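Periplasmic binding protein/LacI transcriptional regulator (Burkholderia graminis C4D1M, PDB 5HQJ) binds D-arabinose in its pyranose form and probably serves as the solute-binding component of a bacterial ABC transporter. Local coordinates at residues Q188-D193 with S218-P223; A154-Q159 with K212-V217; S199-T204 with P223-V228. All coordinates share one frame; numbering follows the deposited sequence. Where two conformers were deposited one is given.

Contact 1. Residues Q188-D193 with S218-P223. With 64K (alpha-D-arabinopyranose), chain B.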
loop_
_atom_site.group_PDB
_atom_site.type_symbol
_atom_site.label_atom_id
_atom_site.label_comp_id
_atom_site.label_asym_id
_atom_site.label_seq_id
_atom_site.Cartn_x
_atom_site.Cartn_y
_atom_site.Cartn_z
ATOM N N GLN A 188 0.547 -12.725 -10.758
ATOM C CA GLN A 188 1.964 -12.966 -10.453
ATOM C C GLN A 188 2.564 -11.880 -9.572
ATOM O O GLN A 188 2.217 -10.698 -9.677
ATOM C CB GLN A 188 2.799 -13.074 -11.750
ATOM C CG GLN A 188 2.507 -14.275 -12.591
ATOM C CD GLN A 188 3.078 -15.535 -11.984
ATOM O OE1 GLN A 188 4.272 -15.607 -11.690
ATOM N NE2 GLN A 188 2.221 -16.500 -11.713
ATOM N N GLY A 189 3.458 -12.265 -8.684
ATOM C CA GLY A 189 4.132 -11.333 -7.808
ATOM C C GLY A 189 5.488 -10.836 -8.329
ATOM O O GLY A 189 6.030 -11.381 -9.277
ATOM N N THR A 190 6.016 -9.833 -7.636
ATOM C CA THR A 190 7.224 -9.131 -8.051
ATOM C C THR A 190 8.126 -8.735 -6.901
ATOM O O THR A 190 9.217 -8.214 -7.135
ATOM C CB THR A 190 6.880 -7.840 -8.786
ATOM O OG1 THR A 190 6.201 -6.961 -7.882
ATOM C CG2 THR A 190 6.000 -8.138 -9.994
ATOM N N ASP A 191 7.644 -8.947 -5.685
ATOM C CA ASP A 191 8.300 -8.428 -4.509
ATOM C C ASP A 191 8.590 -6.939 -4.698
ATOM O O ASP A 191 9.493 -6.407 -4.060
ATOM C CB ASP A 191 9.592 -9.210 -4.220
ATOM C CG ASP A 191 9.351 -10.710 -4.030
ATOM O OD1 ASP A 191 8.290 -11.083 -3.484
ATOM O OD2 ASP A 191 10.226 -11.519 -4.420
ATOM N N ASP A 192 7.815 -6.275 -5.567
ATOM C CA ASP A 192 8.007 -4.859 -5.880
ATOM C C ASP A 192 9.452 -4.562 -6.241
ATOM O O ASP A 192 9.955 -3.483 -5.965
ATOM C CB ASP A 192 7.559 -3.966 -4.713
ATOM C CG ASP A 192 6.053 -3.809 -4.636
ATOM O OD1 ASP A 192 5.356 -4.253 -5.567
ATOM O OD2 ASP A 192 5.568 -3.204 -3.656
ATOM N N ASP A 193 10.134 -5.513 -6.865
ATOM C CA ASP A 193 11.366 -5.195 -7.552
ATOM C C ASP A 193 10.984 -4.766 -8.975
ATOM O O ASP A 193 10.306 -5.511 -9.662
ATOM C CB ASP A 193 12.315 -6.385 -7.566
ATOM C CG ASP A 193 13.598 -6.098 -8.315
ATOM O OD1 ASP A 193 13.661 -6.423 -9.510
ATOM O OD2 ASP A 193 14.542 -5.551 -7.712
ATOM N N SER A 218 0.157 -3.113 -6.602
ATOM C CA SER A 218 1.235 -2.575 -5.771
ATOM C C SER A 218 1.953 -1.436 -6.522
ATOM O O SER A 218 1.718 -1.225 -7.691
ATOM C CB SER A 218 2.211 -3.675 -5.376
ATOM O OG SER A 218 2.967 -4.070 -6.487
ATOM N N GLN A 219 2.797 -0.673 -5.840
ATOM C CA GLN A 219 3.240 0.580 -6.449
ATOM C C GLN A 219 4.111 0.351 -7.690
ATOM O O GLN A 219 4.139 1.220 -8.538
ATOM C CB GLN A 219 3.974 1.493 -5.438
ATOM C CG GLN A 219 4.983 0.836 -4.529
ATOM C CD GLN A 219 6.074 0.146 -5.290
ATOM O OE1 GLN A 219 6.070 -1.072 -5.435
ATOM N NE2 GLN A 219 7.019 0.920 -5.789
ATOM N N VAL A 220 4.751 -0.812 -7.824
ATOM C CA VAL A 220 5.588 -1.136 -9.010
ATOM C C VAL A 220 4.835 -1.503 -10.320
ATOM O O VAL A 220 5.416 -1.494 -11.434
ATOM C CB VAL A 220 6.526 -2.306 -8.684
ATOM C CG1 VAL A 220 5.804 -3.652 -8.823
ATOM C CG2 VAL A 220 7.762 -2.266 -9.562
ATOM N N GLY A 221 3.561 -1.819 -10.208
ATOM C CA GLY A 221 2.870 -2.343 -11.370
ATOM C C GLY A 221 2.735 -1.306 -12.462
ATOM O O GLY A 221 3.006 -1.577 -13.653
ATOM N N GLY A 222 2.342 -0.091 -12.076
ATOM C CA GLY A 222 2.259 0.996 -13.036
ATOM C C GLY A 222 3.583 1.272 -13.730
ATOM O O GLY A 222 3.648 1.334 -14.950
ATOM N N PRO A 223 4.639 1.549 -12.954
ATOM C CA PRO A 223 5.943 1.852 -13.539
ATOM C C PRO A 223 6.432 0.716 -14.432
ATOM O O PRO A 223 6.982 1.006 -15.508
ATOM C CB PRO A 223 6.829 2.087 -12.305
ATOM C CG PRO A 223 5.822 2.557 -11.258
ATOM C CD PRO A 223 4.603 1.784 -11.502
HETATM O O2 64K B . -0.277 0.168 0.190
HETATM C C2 64K B . 0.889 -0.436 -0.465
HETATM C C3 64K B . 1.253 0.437 -1.622
HETATM O O3 64K B . 0.321 0.226 -2.660
HETATM C C4 64K B . 2.618 0.084 -2.201
HETATM O O4 64K B . 2.613 -1.202 -2.848
HETATM C C5 64K B . 3.612 0.036 -1.131
HETATM O O5 64K B . 3.246 -1.011 -0.199
HETATM C C1 64K B . 2.031 -0.521 0.508
HETATM O O1 64K B . 1.705 -1.429 1.488
#
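The carboxylate of Asp-192 and the side-chain amide of Gln-219 meet with their planes 63° apart, neither stacked nor coplanar. The clear bond at the carboxylate comes from Ser-218 OG, which donates to the syn lone pair of Asp-192 OD1, that on the side of the other oxygen, across 2.6 Å. Asp-192 OD2 lies 2.8 Å from Gln-219 OE1. In the two-domain fold of the sugar-binding proteins, these loops follow parallel strands 181-188 and 211-216 and reach the sugar cleft, with segment 218-223 leading into helix 221-229.

Ser-218 OG stands between its backbone N and carbonyl carbon (chi1 72°), directed at the carboxylate. Gln-219 is bent at chi2, its CG lying 3.4 Å from C4 of the arabinopyranose and its amide group near Asp-192. Its backbone N donates to sugar O4 over 3.0 Å, with 146° at the hydrogen; Asp-247, Asp-116, Arg-168, Asn-164 and Gln-267 hydrogen-bond the sugar as well. Asp-192 OD2 comes no closer than 3.7 Å to sugar O4.

The apolar side of the junction is Val-220. Thr-190 OG1, which is hydrogen-bonded to Thr-157 O, lies 3.5 Å from Val-220 CG1, and the same methyl comes within 3.3 Å of Asp-192 OD1.

Contact 2. Residues A154-Q159 with K212-V217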
loop_
_atom_site.group_PDB
_atom_site.type_symbol
_atom_site.label_atom_id
_atom_site.label_comp_id
_atom_site.label_asym_id
_atom_site.label_seq_id
_atom_site.Cartn_x
_atom_site.Cartn_y
_atom_site.Cartn_z
ATOM N N ALA A 154 -4.746 -9.643 -16.588
ATOM C CA ALA A 154 -3.666 -10.083 -15.695
ATOM C C ALA A 154 -3.567 -9.175 -14.477
ATOM O O ALA A 154 -3.909 -7.998 -14.538
ATOM C CB ALA A 154 -2.317 -10.137 -16.419
ATOM N N ILE A 155 -3.136 -9.755 -13.361
ATOM C CA ILE A 155 -2.957 -9.064 -12.104
ATOM C C ILE A 155 -1.517 -9.197 -11.663
ATOM O O ILE A 155 -0.984 -10.320 -11.556
ATOM C CB ILE A 155 -3.897 -9.634 -10.988
ATOM C CG1 ILE A 155 -5.349 -9.625 -11.424
ATOM C CG2 ILE A 155 -3.632 -8.865 -9.629
ATOM C CD1 ILE A 155 -6.285 -10.283 -10.401
ATOM N N ILE A 156 -0.875 -8.052 -11.439
ATOM C CA ILE A 156 0.542 -7.972 -11.027
ATOM C C ILE A 156 0.565 -7.476 -9.604
ATOM O O ILE A 156 0.026 -6.385 -9.320
ATOM C CB ILE A 156 1.363 -7.039 -11.949
ATOM C CG1 ILE A 156 1.153 -7.398 -13.429
ATOM C CG2 ILE A 156 2.811 -7.067 -11.575
ATOM C CD1 ILE A 156 1.502 -8.813 -13.803
ATOM N N THR A 157 1.171 -8.244 -8.696
ATOM C CA THR A 157 1.213 -7.838 -7.306
ATOM C C THR A 157 2.640 -7.651 -6.848
ATOM O O THR A 157 3.566 -7.758 -7.655
ATOM C CB THR A 157 0.425 -8.845 -6.420
ATOM O OG1 THR A 157 0.357 -8.295 -5.096
ATOM C CG2 THR A 157 1.020 -10.283 -6.425
ATOM N N GLY A 158 2.817 -7.384 -5.553
ATOM C CA GLY A 158 4.141 -7.163 -4.997
ATOM C C GLY A 158 4.607 -8.405 -4.288
ATOM O O GLY A 158 4.746 -9.467 -4.894
ATOM N N GLN A 159 4.789 -8.275 -2.978
ATOM C CA GLN A 159 5.156 -9.413 -2.158
ATOM C C GLN A 159 3.899 -10.272 -1.867
ATOM O O GLN A 159 2.829 -9.765 -1.544
ATOM C CB GLN A 159 5.871 -8.935 -0.875
ATOM C CG GLN A 159 5.222 -7.777 -0.081
ATOM C CD GLN A 159 5.669 -6.367 -0.517
ATOM O OE1 GLN A 159 5.197 -5.846 -1.517
ATOM N NE2 GLN A 159 6.553 -5.741 0.261
ATOM N N LYS A 212 -6.344 -7.923 -22.705
ATOM C CA LYS A 212 -7.122 -6.702 -22.835
ATOM C C LYS A 212 -6.922 -5.776 -21.679
ATOM O O LYS A 212 -7.177 -4.588 -21.789
ATOM C CB LYS A 212 -8.611 -7.005 -22.972
ATOM C CG LYS A 212 -8.937 -7.777 -24.257
ATOM C CD LYS A 212 -8.637 -6.981 -25.520
ATOM C CE LYS A 212 -8.742 -7.853 -26.756
ATOM N NZ LYS A 212 -7.442 -7.924 -27.477
ATOM N N GLY A 213 -6.533 -6.315 -20.517
ATOM C CA GLY A 213 -6.299 -5.473 -19.368
ATOM C C GLY A 213 -5.240 -5.970 -18.391
ATOM O O GLY A 213 -5.008 -7.165 -18.259
ATOM N N ILE A 214 -4.633 -5.042 -17.659
ATOM C CA ILE A 214 -3.731 -5.342 -16.559
ATOM C C ILE A 214 -4.077 -4.510 -15.327
ATOM O O ILE A 214 -4.257 -3.297 -15.401
ATOM C CB ILE A 214 -2.247 -5.081 -16.900
ATOM C CG1 ILE A 214 -1.840 -5.860 -18.132
ATOM C CG2 ILE A 214 -1.340 -5.397 -15.677
ATOM C CD1 ILE A 214 -0.382 -5.558 -18.630
ATOM N N PHE A 215 -4.077 -5.159 -14.185
ATOM C CA PHE A 215 -4.161 -4.498 -12.876
ATOM C C PHE A 215 -2.811 -4.539 -12.171
ATOM O O PHE A 215 -2.247 -5.647 -12.001
ATOM C CB PHE A 215 -5.110 -5.204 -11.922
ATOM C CG PHE A 215 -6.527 -5.361 -12.384
ATOM C CD1 PHE A 215 -6.899 -6.432 -13.193
ATOM C CD2 PHE A 215 -7.544 -4.517 -11.911
ATOM C CE1 PHE A 215 -8.234 -6.616 -13.582
ATOM C CE2 PHE A 215 -8.845 -4.707 -12.307
ATOM C CZ PHE A 215 -9.197 -5.757 -13.121
ATOM N N GLY A 216 -2.322 -3.397 -11.712
ATOM C CA GLY A 216 -1.158 -3.363 -10.852
ATOM C C GLY A 216 -1.646 -2.992 -9.467
ATOM O O GLY A 216 -2.150 -1.887 -9.283
ATOM N N VAL A 217 -1.601 -3.924 -8.515
ATOM C CA VAL A 217 -2.164 -3.681 -7.201
ATOM C C VAL A 217 -1.108 -3.201 -6.181
ATOM O O VAL A 217 -1.446 -2.950 -5.010
ATOM C CB VAL A 217 -2.886 -4.926 -6.626
ATOM C CG1 VAL A 217 -4.120 -5.240 -7.491
ATOM C CG2 VAL A 217 -1.925 -6.152 -6.409
#
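Ala-154 and Ile-156 face the strand of Ile-214 and Phe-215 in a parallel beta ladder of four backbone hydrogen bonds. Ala-154 N donates to Gly-213 O at 3.0 Å, and Phe-215 N returns a bond to Ala-154 O at 2.9 Å. Next, Ile-156 N reaches Phe-215 O at 2.8 Å with 173° at the hydrogen, and Val-217 N closes the ladder on Ile-156 O. Of the four, the first is the most bent, its donor tilted from the plane of the Gly-213 carbonyl. CA-H...O contacts lie between the rungs, as from Ile-214 CA to Ala-154 O.

On one sheet face, Ile-155 CG1 meets Phe-215 CD1 at 4.0 Å, obliquely to the ring. Ala-154 O sits at the ring edge, in plane, 3.6 Å from Phe-215 CD1. The other face joins Ile-156 CG1 to Ile-214 CG2 at 3.9 Å. Beyond the ladder, the chi1 of Thr-157 (-173°) turns OG1 away from the residue's own N, and this oxygen touches Val-217 CG2 at 3.4 Å.

Strand 150-156 is flanked by strand 181-188 on its other edge, where Ile-155 bonds through its backbone to Glu-186 and Gln-188. Helix 163-176 packs on Thr-157 and Val-217, and helix 194-207 lies over Ala-154, Ile-156 and Ile-214, so the strand pair belongs to the interior of an alpha/beta sandwich.

Contact 3. Residues S199-T204 with P223-V228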
loop_
_atom_site.group_PDB
_atom_site.type_symbol
_atom_site.label_atom_id
_atom_site.label_comp_id
_atom_site.label_asym_id
_atom_site.label_seq_id
_atom_site.Cartn_x
_atom_site.Cartn_y
_atom_site.Cartn_z
ATOM N N SER A 199 10.299 -7.927 -15.987
ATOM C CA SER A 199 10.379 -9.318 -16.457
ATOM C C SER A 199 9.015 -9.972 -16.492
ATOM O O SER A 199 8.570 -10.594 -17.485
ATOM C CB SER A 199 11.300 -10.145 -15.551
ATOM O OG SER A 199 12.532 -9.481 -15.341
ATOM N N VAL A 200 8.263 -9.809 -15.398
ATOM C CA VAL A 200 6.928 -10.372 -15.321
ATOM C C VAL A 200 6.012 -9.806 -16.375
ATOM O O VAL A 200 5.359 -10.551 -17.085
ATOM C CB VAL A 200 6.326 -10.145 -13.909
ATOM C CG1 VAL A 200 4.845 -10.595 -13.859
ATOM C CG2 VAL A 200 7.177 -10.889 -12.867
ATOM N N VAL A 201 5.989 -8.484 -16.515
ATOM C CA VAL A 201 5.126 -7.885 -17.512
ATOM C C VAL A 201 5.522 -8.318 -18.929
ATOM O O VAL A 201 4.634 -8.631 -19.727
ATOM C CB VAL A 201 5.128 -6.352 -17.413
ATOM C CG1 VAL A 201 4.454 -5.712 -18.633
ATOM C CG2 VAL A 201 4.376 -5.940 -16.168
ATOM N N GLU A 202 6.819 -8.289 -19.249
ATOM C CA GLU A 202 7.269 -8.792 -20.549
ATOM C C GLU A 202 6.746 -10.203 -20.864
ATOM O O GLU A 202 6.295 -10.457 -21.948
ATOM C CB GLU A 202 8.799 -8.815 -20.632
ATOM C CG GLU A 202 9.430 -7.460 -20.695
ATOM C CD GLU A 202 10.934 -7.531 -20.583
ATOM O OE1 GLU A 202 11.448 -8.585 -20.140
ATOM O OE2 GLU A 202 11.594 -6.530 -20.929
ATOM N N THR A 203 6.860 -11.117 -19.888
ATOM C CA THR A 203 6.396 -12.486 -20.060
ATOM C C THR A 203 4.877 -12.573 -20.257
ATOM O O THR A 203 4.377 -13.303 -21.115
ATOM C CB THR A 203 6.846 -13.322 -18.853
ATOM O OG1 THR A 203 8.280 -13.377 -18.840
ATOM C CG2 THR A 203 6.309 -14.724 -18.933
ATOM N N THR A 204 4.141 -11.777 -19.493
ATOM C CA THR A 204 2.698 -11.738 -19.651
ATOM C C THR A 204 2.231 -11.357 -21.045
ATOM O O THR A 204 1.325 -11.985 -21.621
ATOM C CB THR A 204 2.063 -10.727 -18.661
ATOM O OG1 THR A 204 2.528 -10.990 -17.339
ATOM C CG2 THR A 204 0.528 -10.790 -18.722
ATOM N N PRO A 223 4.639 1.549 -12.954
ATOM C CA PRO A 223 5.943 1.852 -13.539
ATOM C C PRO A 223 6.432 0.716 -14.432
ATOM O O PRO A 223 6.982 1.006 -15.508
ATOM C CB PRO A 223 6.829 2.087 -12.305
ATOM C CG PRO A 223 5.822 2.557 -11.258
ATOM C CD PRO A 223 4.603 1.784 -11.502
ATOM N N ALA A 224 6.198 -0.538 -14.046
ATOM C CA ALA A 224 6.695 -1.640 -14.865
ATOM C C ALA A 224 5.936 -1.719 -16.203
ATOM O O ALA A 224 6.531 -1.873 -17.251
ATOM C CB ALA A 224 6.581 -2.938 -14.132
ATOM N N VAL A 225 4.622 -1.615 -16.156
ATOM C CA VAL A 225 3.847 -1.670 -17.374
ATOM C C VAL A 225 4.199 -0.515 -18.314
ATOM O O VAL A 225 4.411 -0.698 -19.522
ATOM C CB VAL A 225 2.356 -1.655 -17.078
ATOM C CG1 VAL A 225 1.556 -1.570 -18.364
ATOM C CG2 VAL A 225 1.969 -2.938 -16.410
ATOM N N ALA A 226 4.363 0.684 -17.758
ATOM C CA ALA A 226 4.698 1.810 -18.596
ATOM C C ALA A 226 6.088 1.609 -19.174
ATOM O O ALA A 226 6.294 1.946 -20.345
ATOM C CB ALA A 226 4.590 3.107 -17.812
ATOM N N LYS A 227 7.032 1.039 -18.417
ATOM C CA LYS A 227 8.397 0.881 -18.912
ATOM C C LYS A 227 8.367 -0.078 -20.102
ATOM O O LYS A 227 8.986 0.181 -21.146
ATOM C CB LYS A 227 9.321 0.366 -17.815
ATOM C CG LYS A 227 10.755 0.229 -18.289
ATOM C CD LYS A 227 11.698 -0.105 -17.155
ATOM C CE LYS A 227 12.463 1.110 -16.680
ATOM N NZ LYS A 227 13.761 0.718 -16.064
ATOM N N VAL A 228 7.604 -1.154 -19.966
ATOM C CA VAL A 228 7.604 -2.223 -20.974
ATOM C C VAL A 228 6.887 -1.779 -22.240
ATOM O O VAL A 228 7.356 -2.036 -23.364
ATOM C CB VAL A 228 6.989 -3.486 -20.405
ATOM C CG1 VAL A 228 6.787 -4.544 -21.518
ATOM C CG2 VAL A 228 7.913 -4.049 -19.313
#
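Val-201 is the main apolar contact of helix 194-207 with Val-225 and Val-228 of helix 221-229. The helices belong to the layered alpha/beta fold of this domain: the first forms the beta-alpha-beta crossover from strand 181-188 to strand 211-216, and the second follows that latter strand. Their short segments pass 9.1 Å apart at closest, at a crossing angle of -58°.

The Val-201 side chain can be followed from CB outward. CB itself lies 4.1 Å from Val-228 CG2. CG1, set anti to the backbone N (chi1 168°), advances on the branch point of the partner and rests 3.8 Å from Val-228 CB, with both methyls of that valine almost as near. The remaining branch, CG2, lies beside the Val-201 backbone N and goes to the preceding helical turn, 3.9 Å from Val-225 CG2 and 4.2 Å from Ala-224 CB. The two branches are thus shared between successive turns of helix 221-229.

The approaches differ in direction. The Val-201 side chain lies roughly perpendicular to that of Val-225 but runs antiparallel alongside that of Val-228. Phe-234 from a nearby loop packs against both Glu-202 and Val-228, and Leu-205 adds another apolar neighbour to Val-228. Glu-202 contributes aliphatic carbon here: it is partly exposed, its chain extended beyond CG, and that CG lies 4.0 Å from Val-228 CG1 and also 4.0 Å from Val-228 CG2.

In the fold
All three contacts lie in one domain, around the sheet that contains strands 181-188, 150-156 and 211-216, with centres about 8 Å (1 to 2), 9 Å (1 to 3) and 10 Å (2 to 3) apart. Along the chain their segments interleave: 154-159, 188-193, 199-204, 212-217, 218-223, 223-228. Contact 2 is the sheet interior, contact 1 the loops beyond it at the sugar, and contact 3 the helix pair over one face; contacts 1 and 3 share Pro-223 and helix 221-229. Val-200 joins the levels, touching Ile-156, Gln-188 and Thr-190. Asp-192, Ser-218 and Gln-219 of the sugar pocket thus sit on loops at the C-terminal ends of the strands, next to the packed sheet and helices.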